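Local coordinates for putative signal recognition particle protein (Chaetomium thermophilum, PDB 5CK4) that binds GDP as the Arf-like GTPase subunit of the signal recognition particle receptor and probably acts as a nucleotide-dependent switch in protein targeting to the endoplasmic reticulum, at residues L23-S28 with K163-L168; D170-A175 with L223-P228; R199-K204 with M285-E290. One frame throughout, in Å; residues are numbered along the deposited sequence. Where two conformers were deposited one is given.

The three contacts follow strand 159-170 and helix 180-201 through a P-loop GTPase fold. Contact 1 pairs strand 21-25 with strand 159-170 in the middle of the sheet; contact 2 joins the loop leaving strand 159-170 to the loop before helix 229-249. Their centres lie about 18 Å apart and both reach GDP, one at the phosphates and the other at the guanine. Contact 3, between the C-terminal part of helix 180-201 and the approach to strand 291-295, is centred about 19 Å from contact 1 and about 32 Å from contact 2. Contact 1 closes before the others open, whereas contacts 2 and 3 alternate along the chain. Contacts 1 and 2 thus serve the nucleotide site; contact 3 is surface packing away from it.

Contact 1. Residues L23-S28 with K163-L168; sequences LLIGPS and KAVIFL. With GDP (guanosine-5'-diphosphate), chain C.
Ile-25 and Phe-167 cross at about a right angle, with Ile-25 CG2 lying 3.8 Å from Phe-167 CD2. Phe-167 CG is anti to the backbone N (chi1 -175°), which carries the ring out beside the carbonyl carbon. Gly-26 CA covers one ring face toward the rim, while Pro-27 CD approaches CZ obliquely. The other branch of Ile-25 runs back along the same sheet face, where its CD1 meets Val-165 CG1 at 3.8 Å. On the opposite face Leu-24 crosses Ile-166 obliquely, CD1 of the leucine resting 3.8 Å from CG2 of the isoleucine, and the same methyl also approaches Leu-168 CB. Helices 123-131 and 180-201 pack over the Ile-25 face. An alanine in place of Phe-167 would probably open a gap beside Ile-25 CG2, Gly-26 CA and Pro-27 CD, leaving the start of the nucleotide loop less firmly backed.

The two backbones run parallel at 20° and share four hydrogen bonds. The straightest is Ile-25 N to Ile-166 O, 2.9 Å, with an N-H...O angle of 172°; Leu-168 N to Ile-25 O, 2.8 Å, is the last of the four along the strands. Beyond it Pro-27 CD sits 3.4 Å from Leu-168 O, a buried carbonyl without a hydrogen-bonding partner in the model. Gly-26 has backbone angles that suit glycine, and a CB there would collide with this oxygen. A central parallel strand that runs directly into the Walker A loop at the phosphates is characteristic of P-loop NTPases, the class to which this Arf-like GTPase belongs.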
loop_
_atom_site.group_PDB
_atom_site.type_symbol
_atom_site.label_atom_id
_atom_site.label_comp_id
_atom_site.label_asym_id
_atom_site.label_seq_id
_atom_site.Cartn_x
_atom_site.Cartn_y
_atom_site.Cartn_z
ATOM N N LEU A 23 3.609 -5.885 -3.490
ATOM C CA LEU A 23 4.466 -5.230 -2.500
ATOM C C LEU A 23 3.719 -4.957 -1.205
ATOM O O LEU A 23 2.656 -4.331 -1.195
ATOM C CB LEU A 23 5.049 -3.906 -3.025
ATOM C CG LEU A 23 6.283 -3.975 -3.929
ATOM C CD1 LEU A 23 6.650 -2.584 -4.417
ATOM C CD2 LEU A 23 7.465 -4.620 -3.206
ATOM N N LEU A 24 4.298 -5.410 -0.106
ATOM C CA LEU A 24 3.748 -5.145 1.210
ATOM C C LEU A 24 4.557 -3.992 1.826
ATOM O O LEU A 24 5.742 -4.145 2.125
ATOM C CB LEU A 24 3.827 -6.421 2.054
ATOM C CG LEU A 24 3.320 -6.325 3.499
ATOM C CD1 LEU A 24 1.880 -5.850 3.523
ATOM C CD2 LEU A 24 3.473 -7.671 4.212
ATOM N N ILE A 25 3.912 -2.839 1.986
ATOM C CA ILE A 25 4.567 -1.585 2.356
ATOM C C ILE A 25 3.917 -1.050 3.635
ATOM O O ILE A 25 2.723 -1.230 3.833
ATOM C CB ILE A 25 4.324 -0.527 1.247
ATOM C CG1 ILE A 25 4.970 -0.956 -0.067
ATOM C CG2 ILE A 25 4.862 0.846 1.633
ATOM C CD1 ILE A 25 4.738 0.060 -1.198
ATOM N N GLY A 26 4.687 -0.384 4.493
ATOM C CA GLY A 26 4.100 0.292 5.643
ATOM C C GLY A 26 5.127 0.605 6.709
ATOM O O GLY A 26 6.248 0.096 6.657
ATOM N N PRO A 27 4.750 1.442 7.689
ATOM C CA PRO A 27 5.710 1.790 8.740
ATOM C C PRO A 27 6.027 0.577 9.603
ATOM O O PRO A 27 5.240 -0.371 9.651
ATOM C CB PRO A 27 4.966 2.840 9.568
ATOM C CG PRO A 27 3.511 2.552 9.338
ATOM C CD PRO A 27 3.414 2.021 7.929
ATOM N N SER A 28 7.165 0.609 10.281
ATOM C CA SER A 28 7.516 -0.461 11.204
ATOM C C SER A 28 6.431 -0.641 12.271
ATOM O O SER A 28 5.804 0.325 12.686
ATOM C CB SER A 28 8.851 -0.153 11.871
ATOM O OG SER A 28 9.882 -0.054 10.905
ATOM N N LYS A 163 1.931 -6.317 -9.502
ATOM C CA LYS A 163 0.534 -6.112 -9.894
ATOM C C LYS A 163 -0.334 -5.419 -8.843
ATOM O O LYS A 163 -1.452 -4.989 -9.142
ATOM C CB LYS A 163 -0.115 -7.429 -10.322
ATOM C CG LYS A 163 0.529 -8.055 -11.555
ATOM C CD LYS A 163 -0.446 -8.938 -12.314
ATOM C CE LYS A 163 -1.525 -8.112 -13.010
ATOM N NZ LYS A 163 -2.226 -8.889 -14.083
ATOM N N ALA A 164 0.165 -5.308 -7.618
ATOM C CA ALA A 164 -0.593 -4.620 -6.574
ATOM C C ALA A 164 0.270 -4.229 -5.396
ATOM O O ALA A 164 1.386 -4.717 -5.237
ATOM C CB ALA A 164 -1.772 -5.472 -6.099
ATOM N N VAL A 165 -0.278 -3.358 -4.558
ATOM C CA VAL A 165 0.394 -2.907 -3.352
ATOM C C VAL A 165 -0.555 -3.072 -2.176
ATOM O O VAL A 165 -1.718 -2.700 -2.262
ATOM C CB VAL A 165 0.754 -1.408 -3.466
ATOM C CG1 VAL A 165 1.170 -0.821 -2.089
ATOM C CG2 VAL A 165 1.844 -1.211 -4.490
ATOM N N ILE A 166 -0.072 -3.650 -1.085
ATOM C CA ILE A 166 -0.806 -3.545 0.168
ATOM C C ILE A 166 -0.060 -2.565 1.072
ATOM O O ILE A 166 1.133 -2.756 1.354
ATOM C CB ILE A 166 -0.927 -4.905 0.875
ATOM C CG1 ILE A 166 -1.756 -5.882 0.040
ATOM C CG2 ILE A 166 -1.542 -4.721 2.268
ATOM C CD1 ILE A 166 -1.755 -7.332 0.611
ATOM N N PHE A 167 -0.733 -1.493 1.484
ATOM C CA PHE A 167 -0.139 -0.560 2.443
ATOM C C PHE A 167 -0.725 -0.857 3.825
ATOM O O PHE A 167 -1.899 -0.555 4.084
ATOM C CB PHE A 167 -0.424 0.887 2.047
ATOM C CG PHE A 167 0.259 1.902 2.935
ATOM C CD1 PHE A 167 -0.339 2.332 4.119
ATOM C CD2 PHE A 167 1.516 2.399 2.603
ATOM C CE1 PHE A 167 0.301 3.254 4.940
ATOM C CE2 PHE A 167 2.153 3.327 3.417
ATOM C CZ PHE A 167 1.549 3.753 4.579
ATOM N N LEU A 168 0.087 -1.450 4.701
ATOM C CA LEU A 168 -0.383 -1.889 6.017
ATOM C C LEU A 168 -0.081 -0.835 7.074
ATOM O O LEU A 168 1.006 -0.281 7.104
ATOM C CB LEU A 168 0.298 -3.192 6.409
ATOM C CG LEU A 168 -0.248 -4.080 7.539
ATOM C CD1 LEU A 168 -1.566 -4.742 7.134
ATOM C CD2 LEU A 168 0.775 -5.144 7.875
HETATM P PB GDP C . 6.445 -5.062 11.107
HETATM O O1B GDP C . 7.096 -6.157 10.313
HETATM O O2B GDP C . 5.562 -4.229 10.190
HETATM O O3B GDP C . 7.439 -4.125 11.754
HETATM O O3A GDP C . 5.483 -5.641 12.252
HETATM P PA GDP C . 5.593 -7.063 13.010
HETATM O O1A GDP C . 5.189 -8.182 12.103
HETATM O O2A GDP C . 6.944 -7.272 13.646
HETATM O "O5'" GDP C . 4.448 -6.769 14.080
HETATM C "C5'" GDP C . 4.624 -5.743 15.043
HETATM C "C4'" GDP C . 3.876 -6.159 16.299
HETATM O "O4'" GDP C . 2.469 -6.084 16.059
HETATM C "C3'" GDP C . 4.173 -7.600 16.695
HETATM O "O3'" GDP C . 4.164 -7.652 18.122
HETATM C "C2'" GDP C . 2.976 -8.377 16.181
HETATM O "O2'" GDP C . 2.688 -9.537 16.958
HETATM C "C1'" GDP C . 1.872 -7.356 16.341
HETATM N N9 GDP C . 0.741 -7.594 15.420
HETATM C C8 GDP C . 0.791 -7.845 14.094
HETATM N N7 GDP C . -0.469 -7.980 13.592
HETATM C C5 GDP C . -1.324 -7.786 14.607
HETATM C C6 GDP C . -2.784 -7.800 14.775
HETATM O O6 GDP C . -3.524 -8.004 13.785
HETATM N N1 GDP C . -3.272 -7.544 16.004
HETATM C C2 GDP C . -2.480 -7.317 17.076
HETATM N N2 GDP C . -3.043 -7.084 18.286
HETATM N N3 GDP C . -1.128 -7.300 16.994
HETATM C C4 GDP C . -0.520 -7.533 15.806
#

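Contact 2. Residues D170-A175 with L223-P228; sequences DAAALA and LFTAVP. With GDP (guanosine-5'-diphosphate), chain C.
Val-227 packs on Ala-171 and Ala-175 where two loops at the nucleotide end of the P-loop GTPase fold come together, the second following the guanine-binding residues Asn-219, Lys-220 and Asp-222. From its backbone, Val-227 N gives Ala-171 O a nearly straight hydrogen bond of 2.9 Å, the donor lying above the carbonyl plane. CB of the valine then sits 3.6 Å from the same Ala-171 O. At the tip CG2, anti to the carbonyl carbon, lies 3.4 Å from Ala-171 O and 3.7 Å from Ala-175 CB, and comes within 4.3 Å of Leu-174 CB. Val-232 of helix 229-249 also packs against both Leu-174 and Val-227.

Nearer the nucleotide, Ala-172 CB touches both Leu-223 CD1 and Thr-225 OG1, each 3.6 Å away. Leu-223 to Ala-226 form a type I turn, and Val-227 follows it. In the facing loop Asp-170 OD1 accepts from Ala-172 N, an Asx turn, and also from Ala-173 N, which extends it to an Asx motif; both donors come from the same face of the carboxylate, the second from above the plane. OD2 forms a salt bridge with Lys-220, so the aspartate joins this turn to the nucleotide-binding loop. Leu-223 extends the contact to the ligand itself, its CD2 lying 3.6 Å from N2 of the guanine.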
loop_
_atom_site.group_PDB
_atom_site.type_symbol
_atom_site.label_atom_id
_atom_site.label_comp_id
_atom_site.label_asym_id
_atom_site.label_seq_id
_atom_site.Cartn_x
_atom_site.Cartn_y
_atom_site.Cartn_z
ATOM N N ASP A 170 -1.068 0.260 11.478
ATOM C CA ASP A 170 -1.606 -0.122 12.777
ATOM C C ASP A 170 -2.816 0.763 13.084
ATOM O O ASP A 170 -2.657 1.938 13.407
ATOM C CB ASP A 170 -0.498 0.055 13.834
ATOM C CG ASP A 170 -0.915 -0.394 15.218
ATOM O OD1 ASP A 170 -2.127 -0.518 15.485
ATOM O OD2 ASP A 170 -0.015 -0.614 16.057
ATOM N N ALA A 171 -4.026 0.209 12.976
ATOM C CA ALA A 171 -5.226 1.012 13.191
ATOM C C ALA A 171 -5.398 1.436 14.647
ATOM O O ALA A 171 -6.152 2.372 14.935
ATOM C CB ALA A 171 -6.501 0.289 12.684
ATOM N N ALA A 172 -4.714 0.747 15.561
ATOM C CA ALA A 172 -4.780 1.116 16.969
ATOM C C ALA A 172 -3.859 2.301 17.276
ATOM O O ALA A 172 -4.223 3.196 18.039
ATOM C CB ALA A 172 -4.455 -0.070 17.870
ATOM N N ALA A 173 -2.674 2.297 16.669
ATOM C CA ALA A 173 -1.705 3.361 16.879
ATOM C C ALA A 173 -2.232 4.649 16.294
ATOM O O ALA A 173 -1.922 5.727 16.777
ATOM C CB ALA A 173 -0.373 3.012 16.251
ATOM N N LEU A 174 -3.021 4.513 15.237
ATOM C CA LEU A 174 -3.677 5.634 14.578
ATOM C C LEU A 174 -4.579 6.410 15.540
ATOM O O LEU A 174 -4.836 7.596 15.344
ATOM C CB LEU A 174 -4.487 5.108 13.394
ATOM C CG LEU A 174 -4.696 6.005 12.181
ATOM C CD1 LEU A 174 -3.371 6.520 11.683
ATOM C CD2 LEU A 174 -5.409 5.219 11.083
ATOM N N ALA A 175 -5.041 5.740 16.594
ATOM C CA ALA A 175 -5.943 6.354 17.549
ATOM C C ALA A 175 -5.229 7.232 18.585
ATOM O O ALA A 175 -5.879 7.778 19.474
ATOM C CB ALA A 175 -6.780 5.284 18.248
ATOM N N LEU A 223 -7.948 -5.249 18.339
ATOM C CA LEU A 223 -7.748 -4.373 19.492
ATOM C C LEU A 223 -8.947 -3.464 19.697
ATOM O O LEU A 223 -9.484 -2.914 18.739
ATOM C CB LEU A 223 -6.478 -3.533 19.313
ATOM C CG LEU A 223 -5.170 -4.336 19.286
ATOM C CD1 LEU A 223 -3.968 -3.412 19.024
ATOM C CD2 LEU A 223 -4.979 -5.078 20.584
ATOM N N PHE A 224 -9.367 -3.292 20.948
ATOM C CA PHE A 224 -10.537 -2.466 21.231
ATOM C C PHE A 224 -10.350 -0.999 20.857
ATOM O O PHE A 224 -11.326 -0.291 20.605
ATOM C CB PHE A 224 -10.960 -2.597 22.698
ATOM C CG PHE A 224 -11.702 -3.864 22.990
ATOM C CD1 PHE A 224 -13.020 -4.013 22.595
ATOM C CD2 PHE A 224 -11.079 -4.917 23.641
ATOM C CE1 PHE A 224 -13.711 -5.190 22.854
ATOM C CE2 PHE A 224 -11.763 -6.092 23.903
ATOM C CZ PHE A 224 -13.080 -6.229 23.508
ATOM N N THR A 225 -9.097 -0.552 20.814
ATOM C CA THR A 225 -8.785 0.838 20.485
ATOM C C THR A 225 -8.532 1.058 18.996
ATOM O O THR A 225 -8.172 2.157 18.585
ATOM C CB THR A 225 -7.532 1.317 21.240
ATOM O OG1 THR A 225 -6.421 0.481 20.890
ATOM C CG2 THR A 225 -7.751 1.257 22.738
ATOM N N ALA A 226 -8.709 0.023 18.187
ATOM C CA ALA A 226 -8.506 0.162 16.749
ATOM C C ALA A 226 -9.525 1.122 16.125
ATOM O O ALA A 226 -10.714 1.064 16.421
ATOM C CB ALA A 226 -8.572 -1.196 16.063
ATOM N N VAL A 227 -9.049 2.013 15.271
ATOM C CA VAL A 227 -9.924 2.884 14.497
ATOM C C VAL A 227 -10.577 2.056 13.378
ATOM O O VAL A 227 -9.880 1.396 12.621
ATOM C CB VAL A 227 -9.108 4.057 13.899
ATOM C CG1 VAL A 227 -9.963 4.923 12.978
ATOM C CG2 VAL A 227 -8.492 4.903 15.025
ATOM N N PRO A 228 -11.919 2.081 13.281
ATOM C CA PRO A 228 -12.588 1.306 12.222
ATOM C C PRO A 228 -12.219 1.822 10.827
ATOM O O PRO A 228 -11.900 3.011 10.674
ATOM C CB PRO A 228 -14.083 1.510 12.513
ATOM C CG PRO A 228 -14.156 2.713 13.394
ATOM C CD PRO A 228 -12.874 2.762 14.174
HETATM P PB GDP C . 6.445 -5.062 11.107
HETATM O O1B GDP C . 7.096 -6.157 10.313
HETATM O O2B GDP C . 5.562 -4.229 10.190
HETATM O O3B GDP C . 7.439 -4.125 11.754
HETATM O O3A GDP C . 5.483 -5.641 12.252
HETATM P PA GDP C . 5.593 -7.063 13.010
HETATM O O1A GDP C . 5.189 -8.182 12.103
HETATM O O2A GDP C . 6.944 -7.272 13.646
HETATM O "O5'" GDP C . 4.448 -6.769 14.080
HETATM C "C5'" GDP C . 4.624 -5.743 15.043
HETATM C "C4'" GDP C . 3.876 -6.159 16.299
HETATM O "O4'" GDP C . 2.469 -6.084 16.059
HETATM C "C3'" GDP C . 4.173 -7.600 16.695
HETATM O "O3'" GDP C . 4.164 -7.652 18.122
HETATM C "C2'" GDP C . 2.976 -8.377 16.181
HETATM O "O2'" GDP C . 2.688 -9.537 16.958
HETATM C "C1'" GDP C . 1.872 -7.356 16.341
HETATM N N9 GDP C . 0.741 -7.594 15.420
HETATM C C8 GDP C . 0.791 -7.845 14.094
HETATM N N7 GDP C . -0.469 -7.980 13.592
HETATM C C5 GDP C . -1.324 -7.786 14.607
HETATM C C6 GDP C . -2.784 -7.800 14.775
HETATM O O6 GDP C . -3.524 -8.004 13.785
HETATM N N1 GDP C . -3.272 -7.544 16.004
HETATM C C2 GDP C . -2.480 -7.317 17.076
HETATM N N2 GDP C . -3.043 -7.084 18.286
HETATM N N3 GDP C . -1.128 -7.300 16.994
HETATM C C4 GDP C . -0.520 -7.533 15.806
#

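Contact 3. Residues R199-K204 with M285-E290; sequences RFHSRK and MEFDME
The C-terminal part of helix 180-201, with the residues after it, meets the loop before strand 291-295 with Phe-200 and Phe-287 facing each other, their CA atoms 6.2 Å apart and no hydrogen bond across the contact. Phe-200 CG is anti to its backbone N (chi1 172°), beside the carbonyl carbon, and the ring lies flat over the backbone of Phe-287. Phe-287 CA stands 3.7 Å from the ring centroid and almost on its normal, a CH-pi contact, while Phe-287 O comes within 3.3 Å of Phe-200 CD1. The two phenyl side chains cross at about a right angle, but their ring planes meet obliquely at 56°.

On the opposite face of the Phe-200 ring lies Arg-203 NH2, 3.3 Å above the plane and offset toward the rim. Phe-200 O lies in the guanidinium plane and accepts from both NE and NH2, a side-on grip, and NH1 bonds to Ser-206 O. His-201 completes an aromatic cluster by bringing CE1 to 3.4 Å from Phe-287 CE1, again obliquely.

The junction thus depends on aromatic and CH-pi packing: no hydrogen bond crosses it, and the two from Arg-203 to Phe-200 O lie within one segment, where they hold the guanidinium against the face of the Phe-200 ring turned away from Phe-287.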
loop_
_atom_site.group_PDB
_atom_site.type_symbol
_atom_site.label_atom_id
_atom_site.label_comp_id
_atom_site.label_asym_id
_atom_site.label_seq_id
_atom_site.Cartn_x
_atom_site.Cartn_y
_atom_site.Cartn_z
ATOM N N ARG A 199 4.000 7.719 -12.167
ATOM C CA ARG A 199 4.122 6.592 -13.089
ATOM C C ARG A 199 3.046 6.655 -14.180
ATOM O O ARG A 199 3.345 6.493 -15.359
ATOM C CB ARG A 199 4.023 5.272 -12.328
ATOM C CG ARG A 199 4.052 4.030 -13.203
ATOM C CD ARG A 199 3.909 2.768 -12.355
ATOM N NE ARG A 199 3.821 1.554 -13.165
ATOM C CZ ARG A 199 2.682 0.919 -13.415
ATOM N NH1 ARG A 199 1.546 1.385 -12.913
ATOM N NH2 ARG A 199 2.674 -0.181 -14.145
ATOM N N PHE A 200 1.796 6.888 -13.778
ATOM C CA PHE A 200 0.687 6.992 -14.730
ATOM C C PHE A 200 0.944 8.105 -15.739
ATOM O O PHE A 200 0.604 7.995 -16.915
ATOM C CB PHE A 200 -0.634 7.251 -14.001
ATOM C CG PHE A 200 -1.786 7.568 -14.920
ATOM C CD1 PHE A 200 -2.533 6.549 -15.497
ATOM C CD2 PHE A 200 -2.130 8.885 -15.200
ATOM C CE1 PHE A 200 -3.602 6.838 -16.342
ATOM C CE2 PHE A 200 -3.191 9.177 -16.043
ATOM C CZ PHE A 200 -3.930 8.149 -16.610
ATOM N N HIS A 201 1.553 9.181 -15.264
ATOM C CA HIS A 201 1.772 10.355 -16.094
ATOM C C HIS A 201 3.003 10.295 -16.996
ATOM O O HIS A 201 3.167 11.124 -17.885
ATOM C CB HIS A 201 1.812 11.597 -15.215
ATOM C CG HIS A 201 0.454 12.083 -14.824
ATOM N ND1 HIS A 201 0.088 12.302 -13.516
ATOM C CD2 HIS A 201 -0.636 12.372 -15.575
ATOM C CE1 HIS A 201 -1.165 12.717 -13.476
ATOM N NE2 HIS A 201 -1.623 12.779 -14.714
ATOM N N SER A 202 3.858 9.313 -16.773
ATOM C CA SER A 202 5.081 9.183 -17.556
ATOM C C SER A 202 4.786 8.500 -18.886
ATOM O O SER A 202 4.478 7.305 -18.918
ATOM C CB SER A 202 6.128 8.386 -16.770
ATOM O OG SER A 202 7.249 8.107 -17.598
ATOM N N ARG A 203 4.881 9.252 -19.982
ATOM C CA ARG A 203 4.506 8.733 -21.297
ATOM C C ARG A 203 5.608 8.890 -22.335
ATOM O O ARG A 203 5.482 9.676 -23.276
ATOM C CB ARG A 203 3.230 9.408 -21.809
ATOM C CG ARG A 203 2.019 9.245 -20.891
ATOM C CD ARG A 203 1.579 7.792 -20.777
ATOM N NE ARG A 203 0.582 7.615 -19.720
ATOM C CZ ARG A 203 -0.728 7.510 -19.917
ATOM N NH1 ARG A 203 -1.223 7.546 -21.145
ATOM N NH2 ARG A 203 -1.548 7.353 -18.877
ATOM N N LYS A 204 6.682 8.131 -22.162
ATOM C CA LYS A 204 7.734 8.083 -23.169
ATOM C C LYS A 204 7.146 7.542 -24.466
ATOM O O LYS A 204 7.565 7.916 -25.561
ATOM C CB LYS A 204 8.892 7.225 -22.686
ATOM C CG LYS A 204 9.466 7.685 -21.359
ATOM C CD LYS A 204 9.833 9.155 -21.398
ATOM C CE LYS A 204 10.594 9.570 -20.149
ATOM N NZ LYS A 204 11.069 10.982 -20.229
ATOM N N MET A 285 -8.932 7.479 -9.234
ATOM C CA MET A 285 -9.359 6.758 -10.431
ATOM C C MET A 285 -9.153 7.591 -11.696
ATOM O O MET A 285 -9.150 7.066 -12.804
ATOM C CB MET A 285 -10.810 6.284 -10.309
ATOM C CG MET A 285 -10.955 5.069 -9.400
ATOM S SD MET A 285 -10.119 3.598 -10.049
ATOM C CE MET A 285 -10.901 3.438 -11.649
ATOM N N GLU A 286 -8.944 8.891 -11.532
ATOM C CA GLU A 286 -8.612 9.740 -12.670
ATOM C C GLU A 286 -7.293 9.259 -13.294
ATOM O O GLU A 286 -7.033 9.483 -14.473
ATOM C CB GLU A 286 -8.505 11.197 -12.211
ATOM C CG GLU A 286 -8.194 12.198 -13.298
ATOM C CD GLU A 286 -8.818 13.548 -13.018
ATOM O OE1 GLU A 286 -9.891 13.578 -12.378
ATOM O OE2 GLU A 286 -8.237 14.577 -13.428
ATOM N N PHE A 287 -6.472 8.584 -12.491
ATOM C CA PHE A 287 -5.215 8.005 -12.964
ATOM C C PHE A 287 -5.293 6.482 -12.978
ATOM O O PHE A 287 -4.275 5.806 -12.837
ATOM C CB PHE A 287 -4.067 8.468 -12.072
ATOM C CG PHE A 287 -4.185 9.911 -11.668
ATOM C CD1 PHE A 287 -4.208 10.902 -12.629
ATOM C CD2 PHE A 287 -4.315 10.267 -10.341
ATOM C CE1 PHE A 287 -4.340 12.239 -12.272
ATOM C CE2 PHE A 287 -4.439 11.599 -9.969
ATOM C CZ PHE A 287 -4.455 12.584 -10.940
ATOM N N ASP A 288 -6.511 5.966 -13.134
ATOM C CA ASP A 288 -6.773 4.528 -13.127
ATOM C C ASP A 288 -6.150 3.823 -11.922
ATOM O O ASP A 288 -5.717 2.671 -12.005
ATOM C CB ASP A 288 -6.322 3.889 -14.443
ATOM C CG ASP A 288 -7.107 4.406 -15.635
ATOM O OD1 ASP A 288 -8.320 4.675 -15.476
ATOM O OD2 ASP A 288 -6.515 4.554 -16.722
ATOM N N MET A 289 -6.119 4.522 -10.792
ATOM C CA MET A 289 -5.562 3.958 -9.566
ATOM C C MET A 289 -6.691 3.630 -8.586
ATOM O O MET A 289 -7.284 4.530 -7.997
ATOM C CB MET A 289 -4.591 4.958 -8.910
ATOM C CG MET A 289 -3.243 5.129 -9.626
ATOM S SD MET A 289 -2.239 6.432 -8.853
ATOM C CE MET A 289 -2.438 5.939 -7.132
ATOM N N GLU A 290 -6.998 2.346 -8.424
ATOM C CA GLU A 290 -8.015 1.957 -7.458
ATOM C C GLU A 290 -7.391 1.890 -6.069
ATOM O O GLU A 290 -6.421 1.175 -5.866
ATOM C CB GLU A 290 -8.640 0.619 -7.844
ATOM C CG GLU A 290 -9.854 0.263 -7.008
ATOM C CD GLU A 290 -10.449 -1.077 -7.396
ATOM O OE1 GLU A 290 -9.922 -1.719 -8.331
ATOM O OE2 GLU A 290 -11.448 -1.479 -6.767
#